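PDB 2IL5: hypothetical protein from Staphylococcus aureus subsp. aureus, which is of unknown function but belongs to the Activator of Hsp90 ATPase homolog 1-like family, of the Bet v 1-like clan, and may bind a ligand. Local coordinates for residues D56-I65 against V76-L84; E101-E109 against M120-V128. One frame throughout, in Å; residues are numbered along the deposited sequence.

Interaction 1 of 2, residues D56-I65 against V76-L84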
ATOM      1  N   ASP A  56       4.850 -12.971  -6.346  1.00 50.04           N
ATOM      2  CA  ASP A  56       4.047 -14.099  -6.836  1.00 49.38           C
ATOM      3  C   ASP A  56       2.545 -13.766  -6.755  1.00 48.88           C
ATOM      4  O   ASP A  56       1.861 -14.060  -5.763  1.00 48.38           O
ATOM      5  CB  ASP A  56       4.414 -15.391  -6.089  1.00 49.65           C
ATOM      6  CG  ASP A  56       3.617 -16.595  -6.568  1.00 49.98           C
ATOM      7  OD1 ASP A  56       3.190 -16.597  -7.743  1.00 50.03           O
ATOM      8  OD2 ASP A  56       3.414 -17.531  -5.759  1.00 50.78           O
ATOM      9  N   VAL A  57       2.047 -13.147  -7.824  1.00 48.78           N
ATOM     10  CA  VAL A  57       0.715 -12.524  -7.825  1.00 48.74           C
ATOM     11  C   VAL A  57      -0.417 -13.535  -8.053  1.00 49.03           C
ATOM     12  O   VAL A  57      -1.006 -13.606  -9.134  1.00 48.85           O
ATOM     13  CB  VAL A  57       0.636 -11.255  -8.757  1.00 48.49           C
ATOM     14  CG1 VAL A  57      -0.692 -10.494  -8.566  1.00 47.70           C
ATOM     15  CG2 VAL A  57       1.802 -10.301  -8.461  1.00 48.28           C
ATOM     16  N   LYS A  58      -0.670 -14.331  -7.010  1.00 49.63           N
ATOM     17  CA  LYS A  58      -1.853 -15.203  -6.889  1.00 49.97           C
ATOM     18  C   LYS A  58      -2.242 -15.202  -5.415  1.00 49.31           C
ATOM     19  O   LYS A  58      -1.450 -14.747  -4.568  1.00 49.56           O
ATOM     20  CB  LYS A  58      -1.572 -16.628  -7.364  1.00 50.23           C
ATOM     21  CG  LYS A  58      -0.426 -17.301  -6.606  1.00 53.00           C
ATOM     22  CD  LYS A  58      -0.563 -18.816  -6.597  1.00 56.42           C
ATOM     23  CE  LYS A  58       0.798 -19.492  -6.361  1.00 58.86           C
ATOM     24  NZ  LYS A  58       1.549 -19.763  -7.654  1.00 57.94           N
ATOM     25  N   GLU A  59      -3.445 -15.703  -5.110  1.00 48.28           N
ATOM     26  CA  GLU A  59      -3.933 -15.785  -3.741  1.00 46.67           C
ATOM     27  C   GLU A  59      -3.024 -16.705  -2.910  1.00 46.66           C
ATOM     28  O   GLU A  59      -2.689 -17.811  -3.351  1.00 47.25           O
ATOM     29  CB  GLU A  59      -5.397 -16.208  -3.714  1.00 46.16           C
ATOM     30  CG  GLU A  59      -6.327 -15.152  -4.328  1.00 47.23           C
ATOM     31  CD  GLU A  59      -7.809 -15.453  -4.135  1.00 50.82           C
ATOM     32  OE1 GLU A  59      -8.151 -16.617  -3.764  1.00 54.41           O
ATOM     33  OE2 GLU A  59      -8.641 -14.534  -4.350  1.00 48.30           O
ATOM     34  N   GLY A  60      -2.577 -16.231  -1.740  1.00 45.55           N
ATOM     35  CA  GLY A  60      -1.597 -16.967  -0.925  1.00 44.57           C
ATOM     36  C   GLY A  60      -0.139 -16.798  -1.362  1.00 44.11           C
ATOM     37  O   GLY A  60       0.774 -17.353  -0.746  1.00 43.06           O
ATOM     38  N   GLY A  61       0.069 -16.057  -2.446  1.00 43.63           N
ATOM     39  CA  GLY A  61       1.410 -15.802  -2.958  1.00 44.42           C
ATOM     40  C   GLY A  61       2.161 -14.681  -2.234  1.00 44.43           C
ATOM     41  O   GLY A  61       1.572 -13.690  -1.823  1.00 42.97           O
ATOM     42  N   LYS A  62       3.481 -14.831  -2.129  1.00 45.70           N
ATOM     43  CA  LYS A  62       4.328 -13.856  -1.442  1.00 46.68           C
ATOM     44  C   LYS A  62       4.867 -12.760  -2.356  1.00 46.32           C
ATOM     45  O   LYS A  62       5.095 -12.983  -3.550  1.00 47.24           O
ATOM     46  CB  LYS A  62       5.483 -14.577  -0.748  1.00 47.33           C
ATOM     47  CG  LYS A  62       6.464 -13.614  -0.029  1.00 51.92           C
ATOM     48  CD  LYS A  62       7.630 -14.340   0.646  1.00 55.03           C
ATOM     49  CE  LYS A  62       8.706 -13.350   1.021  1.00 56.78           C
ATOM     50  NZ  LYS A  62       9.915 -14.062   1.531  1.00 61.58           N
ATOM     51  N   TYR A  63       5.066 -11.569  -1.797  1.00 45.57           N
ATOM     52  CA  TYR A  63       5.865 -10.570  -2.463  1.00 44.63           C
ATOM     53  C   TYR A  63       6.957 -10.091  -1.513  1.00 45.27           C
ATOM     54  O   TYR A  63       6.782 -10.094  -0.280  1.00 44.28           O
ATOM     55  CB  TYR A  63       5.028  -9.405  -3.030  1.00 43.88           C
ATOM     56  CG  TYR A  63       4.485  -8.498  -1.957  1.00 43.30           C
ATOM     57  CD1 TYR A  63       3.236  -8.738  -1.371  1.00 41.71           C
ATOM     58  CD2 TYR A  63       5.246  -7.422  -1.490  1.00 41.67           C
ATOM     59  CE1 TYR A  63       2.757  -7.910  -0.359  1.00 42.60           C
ATOM     60  CE2 TYR A  63       4.797  -6.603  -0.484  1.00 40.48           C
ATOM     61  CZ  TYR A  63       3.548  -6.832   0.082  1.00 43.90           C
ATOM     62  OH  TYR A  63       3.117  -5.997   1.094  1.00 42.39           O
ATOM     63  N   ARG A  64       8.099  -9.714  -2.103  1.00 45.24           N
ATOM     64  CA  ARG A  64       9.227  -9.202  -1.341  1.00 45.96           C
ATOM     65  C   ARG A  64       9.920  -8.019  -2.045  1.00 45.74           C
ATOM     66  O   ARG A  64      10.486  -8.173  -3.129  1.00 45.73           O
ATOM     67  CB  ARG A  64      10.216 -10.321  -1.058  1.00 45.79           C
ATOM     68  CG  ARG A  64      11.309  -9.897  -0.156  1.00 47.38           C
ATOM     69  CD  ARG A  64      12.334 -11.000   0.004  1.00 51.47           C
ATOM     70  NE  ARG A  64      13.300 -10.657   1.053  1.00 52.82           N
ATOM     71  CZ  ARG A  64      14.532 -10.246   0.800  1.00 54.56           C
ATOM     72  NH1 ARG A  64      15.358  -9.939   1.787  1.00 54.92           N
ATOM     73  NH2 ARG A  64      14.937 -10.145  -0.457  1.00 55.30           N
ATOM     74  N   ILE A  65       9.849  -6.846  -1.422  1.00 45.46           N
ATOM     75  CA  ILE A  65      10.435  -5.619  -1.965  1.00 44.86           C
ATOM     76  C   ILE A  65      11.573  -5.160  -1.051  1.00 45.09           C
ATOM     77  O   ILE A  65      11.392  -5.026   0.174  1.00 43.87           O
ATOM     78  CB  ILE A  65       9.381  -4.499  -2.091  1.00 45.10           C
ATOM     79  CG1 ILE A  65       8.254  -4.944  -3.036  1.00 44.39           C
ATOM     80  CG2 ILE A  65      10.053  -3.184  -2.506  1.00 44.22           C
ATOM     81  CD1 ILE A  65       7.044  -4.027  -3.120  1.00 42.17           C
ATOM     82  N   VAL A  76      13.072  -3.549   3.884  1.00 49.44           N
ATOM     83  CA  VAL A  76      12.484  -4.801   3.394  1.00 48.36           C
ATOM     84  C   VAL A  76      10.973  -4.811   3.672  1.00 48.14           C
ATOM     85  O   VAL A  76      10.514  -4.589   4.793  1.00 48.02           O
ATOM     86  CB  VAL A  76      13.194  -6.074   3.976  1.00 48.69           C
ATOM     87  CG1 VAL A  76      12.593  -7.328   3.382  1.00 48.42           C
ATOM     88  CG2 VAL A  76      14.696  -6.033   3.712  1.00 47.55           C
ATOM     89  N   ILE A  77      10.209  -5.020   2.617  1.00 46.97           N
ATOM     90  CA  ILE A  77       8.794  -5.023   2.694  1.00 45.86           C
ATOM     91  C   ILE A  77       8.352  -6.356   2.100  1.00 46.23           C
ATOM     92  O   ILE A  77       8.687  -6.699   0.960  1.00 46.57           O
ATOM     93  CB  ILE A  77       8.165  -3.812   1.948  1.00 45.85           C
ATOM     94  CG1 ILE A  77       8.778  -2.501   2.437  1.00 45.27           C
ATOM     95  CG2 ILE A  77       6.630  -3.800   2.042  1.00 43.06           C
ATOM     96  CD1 ILE A  77       9.721  -1.796   1.413  1.00 41.88           C
ATOM     97  N   GLU A  78       7.622  -7.120   2.904  1.00 46.21           N
ATOM     98  CA  GLU A  78       7.124  -8.437   2.509  1.00 45.13           C
ATOM     99  C   GLU A  78       5.683  -8.583   2.911  1.00 43.29           C
ATOM    100  O   GLU A  78       5.251  -7.996   3.882  1.00 42.38           O
ATOM    101  CB  GLU A  78       7.902  -9.540   3.213  1.00 45.69           C
ATOM    102  CG  GLU A  78       9.326  -9.683   2.770  1.00 48.89           C
ATOM    103  CD  GLU A  78       9.968 -10.872   3.433  1.00 53.72           C
ATOM    104  OE1 GLU A  78       9.738 -11.057   4.662  1.00 54.35           O
ATOM    105  OE2 GLU A  78      10.696 -11.620   2.733  1.00 55.57           O
ATOM    106  N   GLY A  79       4.959  -9.432   2.196  1.00 42.09           N
ATOM    107  CA  GLY A  79       3.594  -9.737   2.547  1.00 40.49           C
ATOM    108  C   GLY A  79       3.028 -10.742   1.585  1.00 41.09           C
ATOM    109  O   GLY A  79       3.746 -11.382   0.791  1.00 40.55           O
ATOM    110  N   ILE A  80       1.714 -10.829   1.631  1.00 41.47           N
ATOM    111  CA  ILE A  80       0.953 -11.877   0.973  1.00 43.02           C
ATOM    112  C   ILE A  80      -0.234 -11.279   0.240  1.00 42.40           C
ATOM    113  O   ILE A  80      -0.886 -10.370   0.757  1.00 42.90           O
ATOM    114  CB  ILE A  80       0.421 -12.910   2.047  1.00 42.39           C
ATOM    115  CG1 ILE A  80       1.552 -13.753   2.617  1.00 42.77           C
ATOM    116  CG2 ILE A  80      -0.609 -13.817   1.456  1.00 46.17           C
ATOM    117  CD1 ILE A  80       2.304 -14.488   1.575  1.00 43.60           C
ATOM    118  N   TYR A  81      -0.540 -11.798  -0.944  1.00 42.09           N
ATOM    119  CA  TYR A  81      -1.829 -11.510  -1.542  1.00 42.42           C
ATOM    120  C   TYR A  81      -2.872 -12.425  -0.918  1.00 42.98           C
ATOM    121  O   TYR A  81      -2.701 -13.625  -0.894  1.00 43.91           O
ATOM    122  CB  TYR A  81      -1.773 -11.715  -3.032  1.00 43.15           C
ATOM    123  CG  TYR A  81      -0.932 -10.695  -3.715  1.00 44.19           C
ATOM    124  CD1 TYR A  81      -1.451  -9.422  -3.967  1.00 45.02           C
ATOM    125  CD2 TYR A  81       0.413 -10.977  -4.074  1.00 43.60           C
ATOM    126  CE1 TYR A  81      -0.699  -8.472  -4.603  1.00 46.43           C
ATOM    127  CE2 TYR A  81       1.187 -10.032  -4.683  1.00 46.71           C
ATOM    128  CZ  TYR A  81       0.613  -8.767  -4.958  1.00 48.98           C
ATOM    129  OH  TYR A  81       1.327  -7.778  -5.585  1.00 49.68           O
ATOM    130  N   GLU A  82      -3.926 -11.867  -0.353  1.00 42.77           N
ATOM    131  CA  GLU A  82      -4.941 -12.723   0.213  1.00 44.43           C
ATOM    132  C   GLU A  82      -6.093 -12.907  -0.777  1.00 44.12           C
ATOM    133  O   GLU A  82      -6.646 -13.965  -0.904  1.00 44.42           O
ATOM    134  CB  GLU A  82      -5.427 -12.197   1.567  1.00 43.92           C
ATOM    135  CG  GLU A  82      -4.271 -11.922   2.470  1.00 50.31           C
ATOM    136  CD  GLU A  82      -4.543 -12.190   3.909  1.00 57.91           C
ATOM    137  OE1 GLU A  82      -4.695 -11.182   4.639  1.00 62.34           O
ATOM    138  OE2 GLU A  82      -4.589 -13.382   4.314  1.00 58.75           O
ATOM    139  N   SER A  83      -6.403 -11.859  -1.504  1.00 45.23           N
ATOM    140  CA  SER A  83      -7.538 -11.855  -2.366  1.00 46.62           C
ATOM    141  C   SER A  83      -7.193 -11.039  -3.603  1.00 45.79           C
ATOM    142  O   SER A  83      -6.677  -9.926  -3.497  1.00 44.65           O
ATOM    143  CB  SER A  83      -8.729 -11.265  -1.623  1.00 46.95           C
ATOM    144  OG  SER A  83      -9.894 -11.496  -2.378  1.00 54.13           O
ATOM    145  N   LEU A  84      -7.444 -11.641  -4.773  1.00 45.97           N
ATOM    146  CA  LEU A  84      -7.194 -11.033  -6.092  1.00 44.85           C
ATOM    147  C   LEU A  84      -8.413 -11.290  -6.969  1.00 45.72           C
ATOM    148  O   LEU A  84      -8.604 -12.389  -7.502  1.00 45.04           O
ATOM    149  CB  LEU A  84      -5.954 -11.666  -6.757  1.00 44.19           C
ATOM    150  CG  LEU A  84      -4.604 -11.317  -6.111  1.00 45.35           C
ATOM    151  CD1 LEU A  84      -3.506 -12.178  -6.616  1.00 44.42           C
ATOM    152  CD2 LEU A  84      -4.256  -9.836  -6.333  1.00 43.39           C
TER
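Y63 lays its ring over the backbone of G79 on the neighbouring antiparallel strand. Its CG sits between the backbone N and the carbonyl carbon (chi1 72°), which swings the ring across the strand. CE1 comes to 3.4 Å from G79 C, and G79 N lies over one ring face, toward the rim. The ring thus packs directly on the backbone of the glycine. Y63 OH is hydrogen-bonded to T93 O on strand 89-94. Y63 and G79 form a hydrogen-bonded pair, and I65 and I77 form the next one along. The bond from I65 N to I77 O is nearly straight.

K62, R64 and E78 share the other face of the sheet. The K62 chain is fully extended and carries NZ to 2.8 Å from E78 OE2, which it meets from above the carboxylate plane. R64 runs alongside E78. Its NE reaches the same OE2 at 3.2 Å in the guanidinium plane, but the bond is bent and weak. R64 NH2 has a salt bridge to E52. One carboxylate oxygen therefore takes two cationic partners, which would probably favour its charged form.

At the other end, residues 58-61 form a type II turn. G60 N donates to Y81 O at 2.7 Å, and Y81 N donates to G61 O. E59 CG is anti to its carbonyl carbon (chi1 -66°), and the extended chain brings OE2 to L84 N at 3.2 Å with its anti lone pair. V57 CG2 touches Y81 CE2 at 3.8 Å, while V57 CG1 meets L84 CD1. E82 and S83 both face K91, a classic beta bulge. The whole is a beta hairpin in an antiparallel sheet, consistent with the Bet v 1-like fold of its family.

Interaction 2 of 2, residues E101-E109 against M120-V128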
ATOM      1  N   GLU A 101       6.311  -8.881  15.004  1.00 85.00           N
ATOM      2  CA  GLU A 101       5.672  -7.741  14.311  1.00 83.96           C
ATOM      3  C   GLU A 101       4.474  -8.071  13.397  1.00 82.43           C
ATOM      4  O   GLU A 101       4.593  -8.820  12.417  1.00 82.57           O
ATOM      5  CB  GLU A 101       6.735  -6.956  13.528  1.00 84.55           C
ATOM      6  CG  GLU A 101       7.747  -7.848  12.802  1.00 85.35           C
ATOM      7  CD  GLU A 101       8.665  -7.064  11.901  1.00 87.64           C
ATOM      8  OE1 GLU A 101       8.240  -5.984  11.413  1.00 87.49           O
ATOM      9  OE2 GLU A 101       9.809  -7.535  11.678  1.00 87.97           O
ATOM     10  N   THR A 102       3.339  -7.454  13.720  1.00 80.32           N
ATOM     11  CA  THR A 102       2.022  -7.716  13.085  1.00 77.41           C
ATOM     12  C   THR A 102       1.952  -7.445  11.563  1.00 74.41           C
ATOM     13  O   THR A 102       2.847  -6.780  10.996  1.00 74.70           O
ATOM     14  CB  THR A 102       0.905  -6.899  13.812  1.00 77.89           C
ATOM     15  OG1 THR A 102      -0.309  -6.937  13.054  1.00 77.82           O
ATOM     16  CG2 THR A 102       1.339  -5.449  14.004  1.00 76.51           C
ATOM     17  N   GLN A 103       0.904  -7.981  10.913  1.00 69.65           N
ATOM     18  CA  GLN A 103       0.605  -7.626   9.519  1.00 64.78           C
ATOM     19  C   GLN A 103      -0.364  -6.458   9.466  1.00 60.36           C
ATOM     20  O   GLN A 103      -1.463  -6.488  10.054  1.00 59.79           O
ATOM     21  CB  GLN A 103      -0.049  -8.761   8.724  1.00 65.12           C
ATOM     22  CG  GLN A 103       0.510 -10.120   8.870  1.00 68.09           C
ATOM     23  CD  GLN A 103      -0.609 -11.132   8.985  1.00 71.53           C
ATOM     24  OE1 GLN A 103      -1.169 -11.331  10.067  1.00 72.55           O
ATOM     25  NE2 GLN A 103      -0.959 -11.764   7.867  1.00 72.21           N
ATOM     26  N   ASP A 104       0.038  -5.441   8.730  1.00 54.88           N
ATOM     27  CA  ASP A 104      -0.888  -4.468   8.249  1.00 50.54           C
ATOM     28  C   ASP A 104      -1.743  -5.075   7.111  1.00 47.88           C
ATOM     29  O   ASP A 104      -1.336  -5.981   6.388  1.00 43.70           O
ATOM     30  CB  ASP A 104      -0.177  -3.229   7.761  1.00 49.99           C
ATOM     31  CG  ASP A 104       0.830  -2.668   8.785  1.00 53.19           C
ATOM     32  OD1 ASP A 104       0.684  -2.904  10.020  1.00 49.88           O
ATOM     33  OD2 ASP A 104       1.747  -1.939   8.315  1.00 55.11           O
ATOM     34  N   VAL A 105      -2.927  -4.509   6.979  1.00 45.35           N
ATOM     35  CA  VAL A 105      -3.917  -4.963   6.023  1.00 44.16           C
ATOM     36  C   VAL A 105      -4.146  -3.851   5.028  1.00 41.76           C
ATOM     37  O   VAL A 105      -4.362  -2.734   5.407  1.00 41.12           O
ATOM     38  CB  VAL A 105      -5.256  -5.371   6.757  1.00 43.37           C
ATOM     39  CG1 VAL A 105      -6.447  -5.394   5.791  1.00 41.78           C
ATOM     40  CG2 VAL A 105      -5.068  -6.724   7.502  1.00 43.16           C
ATOM     41  N   ILE A 106      -4.079  -4.190   3.752  1.00 41.29           N
ATOM     42  CA  ILE A 106      -4.588  -3.340   2.663  1.00 40.94           C
ATOM     43  C   ILE A 106      -5.808  -3.995   1.983  1.00 41.22           C
ATOM     44  O   ILE A 106      -5.764  -5.153   1.617  1.00 40.84           O
ATOM     45  CB  ILE A 106      -3.474  -3.097   1.598  1.00 41.83           C
ATOM     46  CG1 ILE A 106      -2.439  -2.094   2.158  1.00 40.18           C
ATOM     47  CG2 ILE A 106      -4.073  -2.609   0.248  1.00 39.29           C
ATOM     48  CD1 ILE A 106      -1.183  -1.883   1.242  1.00 40.60           C
ATOM     49  N   GLU A 107      -6.904  -3.259   1.846  1.00 41.63           N
ATOM     50  CA  GLU A 107      -8.043  -3.719   1.020  1.00 41.99           C
ATOM     51  C   GLU A 107      -8.373  -2.590   0.066  1.00 42.62           C
ATOM     52  O   GLU A 107      -8.636  -1.484   0.500  1.00 43.49           O
ATOM     53  CB  GLU A 107      -9.234  -4.108   1.861  1.00 41.03           C
ATOM     54  CG  GLU A 107      -8.912  -5.262   2.805  1.00 42.47           C
ATOM     55  CD  GLU A 107      -9.983  -5.607   3.796  1.00 44.62           C
ATOM     56  OE1 GLU A 107     -10.963  -4.851   3.948  1.00 46.43           O
ATOM     57  OE2 GLU A 107      -9.861  -6.698   4.430  1.00 48.38           O
ATOM     58  N   VAL A 108      -8.272  -2.859  -1.233  1.00 42.32           N
ATOM     59  CA  VAL A 108      -8.456  -1.829  -2.223  1.00 41.39           C
ATOM     60  C   VAL A 108      -9.441  -2.318  -3.309  1.00 42.31           C
ATOM     61  O   VAL A 108      -9.247  -3.358  -3.933  1.00 41.76           O
ATOM     62  CB  VAL A 108      -7.084  -1.281  -2.799  1.00 41.53           C
ATOM     63  CG1 VAL A 108      -6.307  -2.370  -3.501  1.00 38.81           C
ATOM     64  CG2 VAL A 108      -7.329  -0.064  -3.752  1.00 37.14           C
ATOM     65  N   GLU A 109     -10.517  -1.550  -3.497  1.00 42.90           N
ATOM     66  CA  GLU A 109     -11.517  -1.866  -4.481  1.00 42.72           C
ATOM     67  C   GLU A 109     -11.532  -0.860  -5.647  1.00 43.17           C
ATOM     68  O   GLU A 109     -11.383   0.340  -5.439  1.00 41.76           O
ATOM     69  CB  GLU A 109     -12.889  -1.984  -3.814  1.00 42.23           C
ATOM     70  CG  GLU A 109     -13.738  -3.072  -4.461  1.00 44.08           C
ATOM     71  CD  GLU A 109     -15.072  -3.319  -3.789  1.00 45.95           C
ATOM     72  OE1 GLU A 109     -15.347  -2.768  -2.692  1.00 43.15           O
ATOM     73  OE2 GLU A 109     -15.841  -4.118  -4.371  1.00 46.08           O
HETATM   74  N   MSE A 120     -11.227   4.391  -7.087  1.00 45.38           N
HETATM   75  CA  MSE A 120     -10.407   3.514  -6.297  1.00 44.40           C
HETATM   76  C   MSE A 120     -10.627   3.831  -4.843  1.00 44.53           C
HETATM   77  O   MSE A 120     -10.378   4.951  -4.399  1.00 44.31           O
HETATM   78  CB  MSE A 120      -8.942   3.650  -6.670  1.00 44.41           C
HETATM   79  CG  MSE A 120      -8.028   2.672  -5.932  1.00 45.41           C
HETATM   80 SE   MSE A 120      -6.123   3.023  -6.232  0.70 47.68          SE
HETATM   81  CE  MSE A 120      -5.786   4.436  -4.971  1.00 42.78           C
ATOM     82  N   LEU A 121     -11.105   2.808  -4.122  1.00 44.28           N
ATOM     83  CA  LEU A 121     -11.368   2.870  -2.699  1.00 43.73           C
ATOM     84  C   LEU A 121     -10.359   1.994  -1.906  1.00 43.72           C
ATOM     85  O   LEU A 121     -10.335   0.746  -1.981  1.00 42.67           O
ATOM     86  CB  LEU A 121     -12.822   2.518  -2.398  1.00 43.71           C
ATOM     87  CG  LEU A 121     -13.875   3.350  -3.157  1.00 45.29           C
ATOM     88  CD1 LEU A 121     -15.259   2.705  -3.093  1.00 45.33           C
ATOM     89  CD2 LEU A 121     -13.905   4.787  -2.618  1.00 47.24           C
ATOM     90  N   PHE A 122      -9.516   2.701  -1.166  1.00 43.01           N
ATOM     91  CA  PHE A 122      -8.401   2.098  -0.462  1.00 43.61           C
ATOM     92  C   PHE A 122      -8.658   2.111   1.037  1.00 42.83           C
ATOM     93  O   PHE A 122      -8.960   3.162   1.605  1.00 42.91           O
ATOM     94  CB  PHE A 122      -7.081   2.847  -0.842  1.00 42.06           C
ATOM     95  CG  PHE A 122      -5.875   2.496   0.046  1.00 42.97           C
ATOM     96  CD1 PHE A 122      -5.070   1.392  -0.248  1.00 39.63           C
ATOM     97  CD2 PHE A 122      -5.529   3.315   1.157  1.00 40.85           C
ATOM     98  CE1 PHE A 122      -3.952   1.118   0.533  1.00 40.40           C
ATOM     99  CE2 PHE A 122      -4.425   3.045   1.964  1.00 37.57           C
ATOM    100  CZ  PHE A 122      -3.619   1.963   1.649  1.00 37.77           C
ATOM    101  N   TYR A 123      -8.509   0.951   1.669  1.00 42.91           N
ATOM    102  CA  TYR A 123      -8.599   0.836   3.126  1.00 42.54           C
ATOM    103  C   TYR A 123      -7.310   0.232   3.675  1.00 42.34           C
ATOM    104  O   TYR A 123      -6.825  -0.718   3.116  1.00 42.98           O
ATOM    105  CB  TYR A 123      -9.778  -0.077   3.497  1.00 41.84           C
ATOM    106  CG  TYR A 123      -9.769  -0.517   4.947  1.00 42.53           C
ATOM    107  CD1 TYR A 123     -10.261   0.306   5.945  1.00 44.19           C
ATOM    108  CD2 TYR A 123      -9.265  -1.772   5.320  1.00 43.61           C
ATOM    109  CE1 TYR A 123     -10.290  -0.113   7.313  1.00 43.58           C
ATOM    110  CE2 TYR A 123      -9.296  -2.198   6.647  1.00 41.25           C
ATOM    111  CZ  TYR A 123      -9.817  -1.348   7.651  1.00 41.17           C
ATOM    112  OH  TYR A 123      -9.808  -1.733   8.981  1.00 39.73           O
ATOM    113  N   TYR A 124      -6.785   0.765   4.770  1.00 42.17           N
ATOM    114  CA  TYR A 124      -5.597   0.240   5.398  1.00 42.77           C
ATOM    115  C   TYR A 124      -5.779   0.195   6.904  1.00 43.64           C
ATOM    116  O   TYR A 124      -6.289   1.159   7.497  1.00 43.37           O
ATOM    117  CB  TYR A 124      -4.426   1.132   5.043  1.00 42.39           C
ATOM    118  CG  TYR A 124      -3.119   0.986   5.825  1.00 43.43           C
ATOM    119  CD1 TYR A 124      -2.156   0.032   5.470  1.00 43.75           C
ATOM    120  CD2 TYR A 124      -2.820   1.870   6.885  1.00 45.01           C
ATOM    121  CE1 TYR A 124      -0.915  -0.049   6.139  1.00 41.24           C
ATOM    122  CE2 TYR A 124      -1.607   1.782   7.594  1.00 42.38           C
ATOM    123  CZ  TYR A 124      -0.656   0.846   7.211  1.00 46.34           C
ATOM    124  OH  TYR A 124       0.530   0.789   7.930  1.00 46.12           O
ATOM    125  N   ARG A 125      -5.341  -0.912   7.506  1.00 43.61           N
ATOM    126  CA  ARG A 125      -5.389  -1.100   8.959  1.00 44.23           C
ATOM    127  C   ARG A 125      -4.000  -1.459   9.504  1.00 44.66           C
ATOM    128  O   ARG A 125      -3.334  -2.349   8.979  1.00 44.46           O
ATOM    129  CB  ARG A 125      -6.386  -2.167   9.325  1.00 42.67           C
ATOM    130  CG  ARG A 125      -6.712  -2.114  10.787  1.00 46.18           C
ATOM    131  CD  ARG A 125      -7.709  -3.135  11.246  1.00 43.03           C
ATOM    132  NE  ARG A 125      -7.460  -4.518  10.874  1.00 45.17           N
ATOM    133  CZ  ARG A 125      -8.136  -5.184   9.921  1.00 49.39           C
ATOM    134  NH1 ARG A 125      -9.045  -4.587   9.146  1.00 51.25           N
ATOM    135  NH2 ARG A 125      -7.874  -6.449   9.701  1.00 50.10           N
ATOM    136  N   SER A 126      -3.563  -0.746  10.534  1.00 44.99           N
ATOM    137  CA  SER A 126      -2.268  -1.018  11.146  1.00 47.57           C
ATOM    138  C   SER A 126      -2.321  -0.907  12.657  1.00 48.00           C
ATOM    139  O   SER A 126      -2.893   0.031  13.172  1.00 48.59           O
ATOM    140  CB  SER A 126      -1.214  -0.024  10.650  1.00 47.90           C
ATOM    141  OG  SER A 126       0.047  -0.365  11.209  1.00 49.88           O
ATOM    142  N   LEU A 127      -1.710  -1.851  13.351  1.00 49.31           N
ATOM    143  CA  LEU A 127      -1.706  -1.873  14.820  1.00 51.49           C
ATOM    144  C   LEU A 127      -0.661  -0.952  15.346  1.00 51.70           C
ATOM    145  O   LEU A 127       0.490  -1.077  14.945  1.00 53.65           O
ATOM    146  CB  LEU A 127      -1.358  -3.270  15.337  1.00 51.75           C
ATOM    147  CG  LEU A 127      -2.517  -4.083  15.826  1.00 53.14           C
ATOM    148  CD1 LEU A 127      -1.963  -5.405  16.249  1.00 58.57           C
ATOM    149  CD2 LEU A 127      -3.195  -3.389  17.022  1.00 56.70           C
ATOM    150  N   VAL A 128      -1.033  -0.011  16.204  1.00 52.12           N
ATOM    151  CA  VAL A 128      -0.003   0.857  16.814  1.00 52.88           C
ATOM    152  C   VAL A 128       0.388   0.445  18.268  1.00 52.81           C
ATOM    153  O   VAL A 128      -0.418   0.159  19.129  1.00 52.01           O
ATOM    154  CB  VAL A 128      -0.112   2.402  16.423  1.00 53.26           C
ATOM    155  CG1 VAL A 128      -1.434   2.733  15.773  1.00 54.29           C
ATOM    156  CG2 VAL A 128       0.316   3.406  17.567  1.00 52.35           C
TER
HETATM  157  O   HOH W   1      -3.882  -4.669  11.500  1.00 50.31           O
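D104 holds two hydroxyls of the facing strand. S126 OG donates to D104 OD1 at 2.9 Å, arriving from above the carboxylate plane. Y124 OH lies 3.0 Å from D104 OD2, although its proton has another acceptor within reach. The D104 carboxylate and the Y124 ring stand 77° apart, and Y124 CE1 packs on D104 CB.

The ring of Y124 continues along the same face of the sheet. I106 CG1 meets it at the edge, 3.9 Å from Y124 CD1. I106 CG2 turns to F122 CE1 at 3.7 Å. V108 CG2 is anti to its backbone N (chi1 of CG1 62°) and touches M120 CG, the selenomethionine, at 3.6 Å.

On the opposite face R125 folds back at chi3 (51°). Its guanidinium lies over V105, with NH2 3.6 Å from V105 CG2. NH1 donates to Y123 OH at 3.0 Å, in the guanidinium plane. E107 runs alongside Y123.

Paired backbone bonds join V105 with R125, E107 with Y123 and E109 with L121.

Helix 136-166 covers the face of F122 and Y124. F154 meets Y124 edge-to-face, and F158 meets F122 the same way. Y146 OH is hydrogen-bonded to both Y124 OH and S126 OG. On the other face E107 has a salt bridge to K91, and Y123 OH bonds to E15.

The chemistry divides by face. Under the helix the aromatic and aliphatic groups are buried, and the hydroxyls of Y124 and S126 lie among polar partners, D104 and Y146. The face of V105, E107, Y123 and R125 mixes aliphatic and polar groups, with E107 paired to K91 and R125 bonded to Y123.

In the fold
Interactions 1 and 2 lie in the same seven-stranded antiparallel sheet and come in series along the chain. Interaction 1 joins the hairpin strands 62-68 and 74-85 and the loop before the first of them. Interaction 2 is the later hairpin of strands 104-112 and 118-128. Strand 89-94 lies between them and hydrogen-bonds to both. Their centres are about 14 Å apart and their nearest atoms about 5 Å, so they do not touch. W33 meets both: its O has a weak bond from Y81 OH, and the side chains of I106 and M120 touch W33. The long helix 136-166 packs on interaction 2. Sheet and helix together match the helix-grip arrangement of Bet v 1-like proteins, consistent with the family assignment.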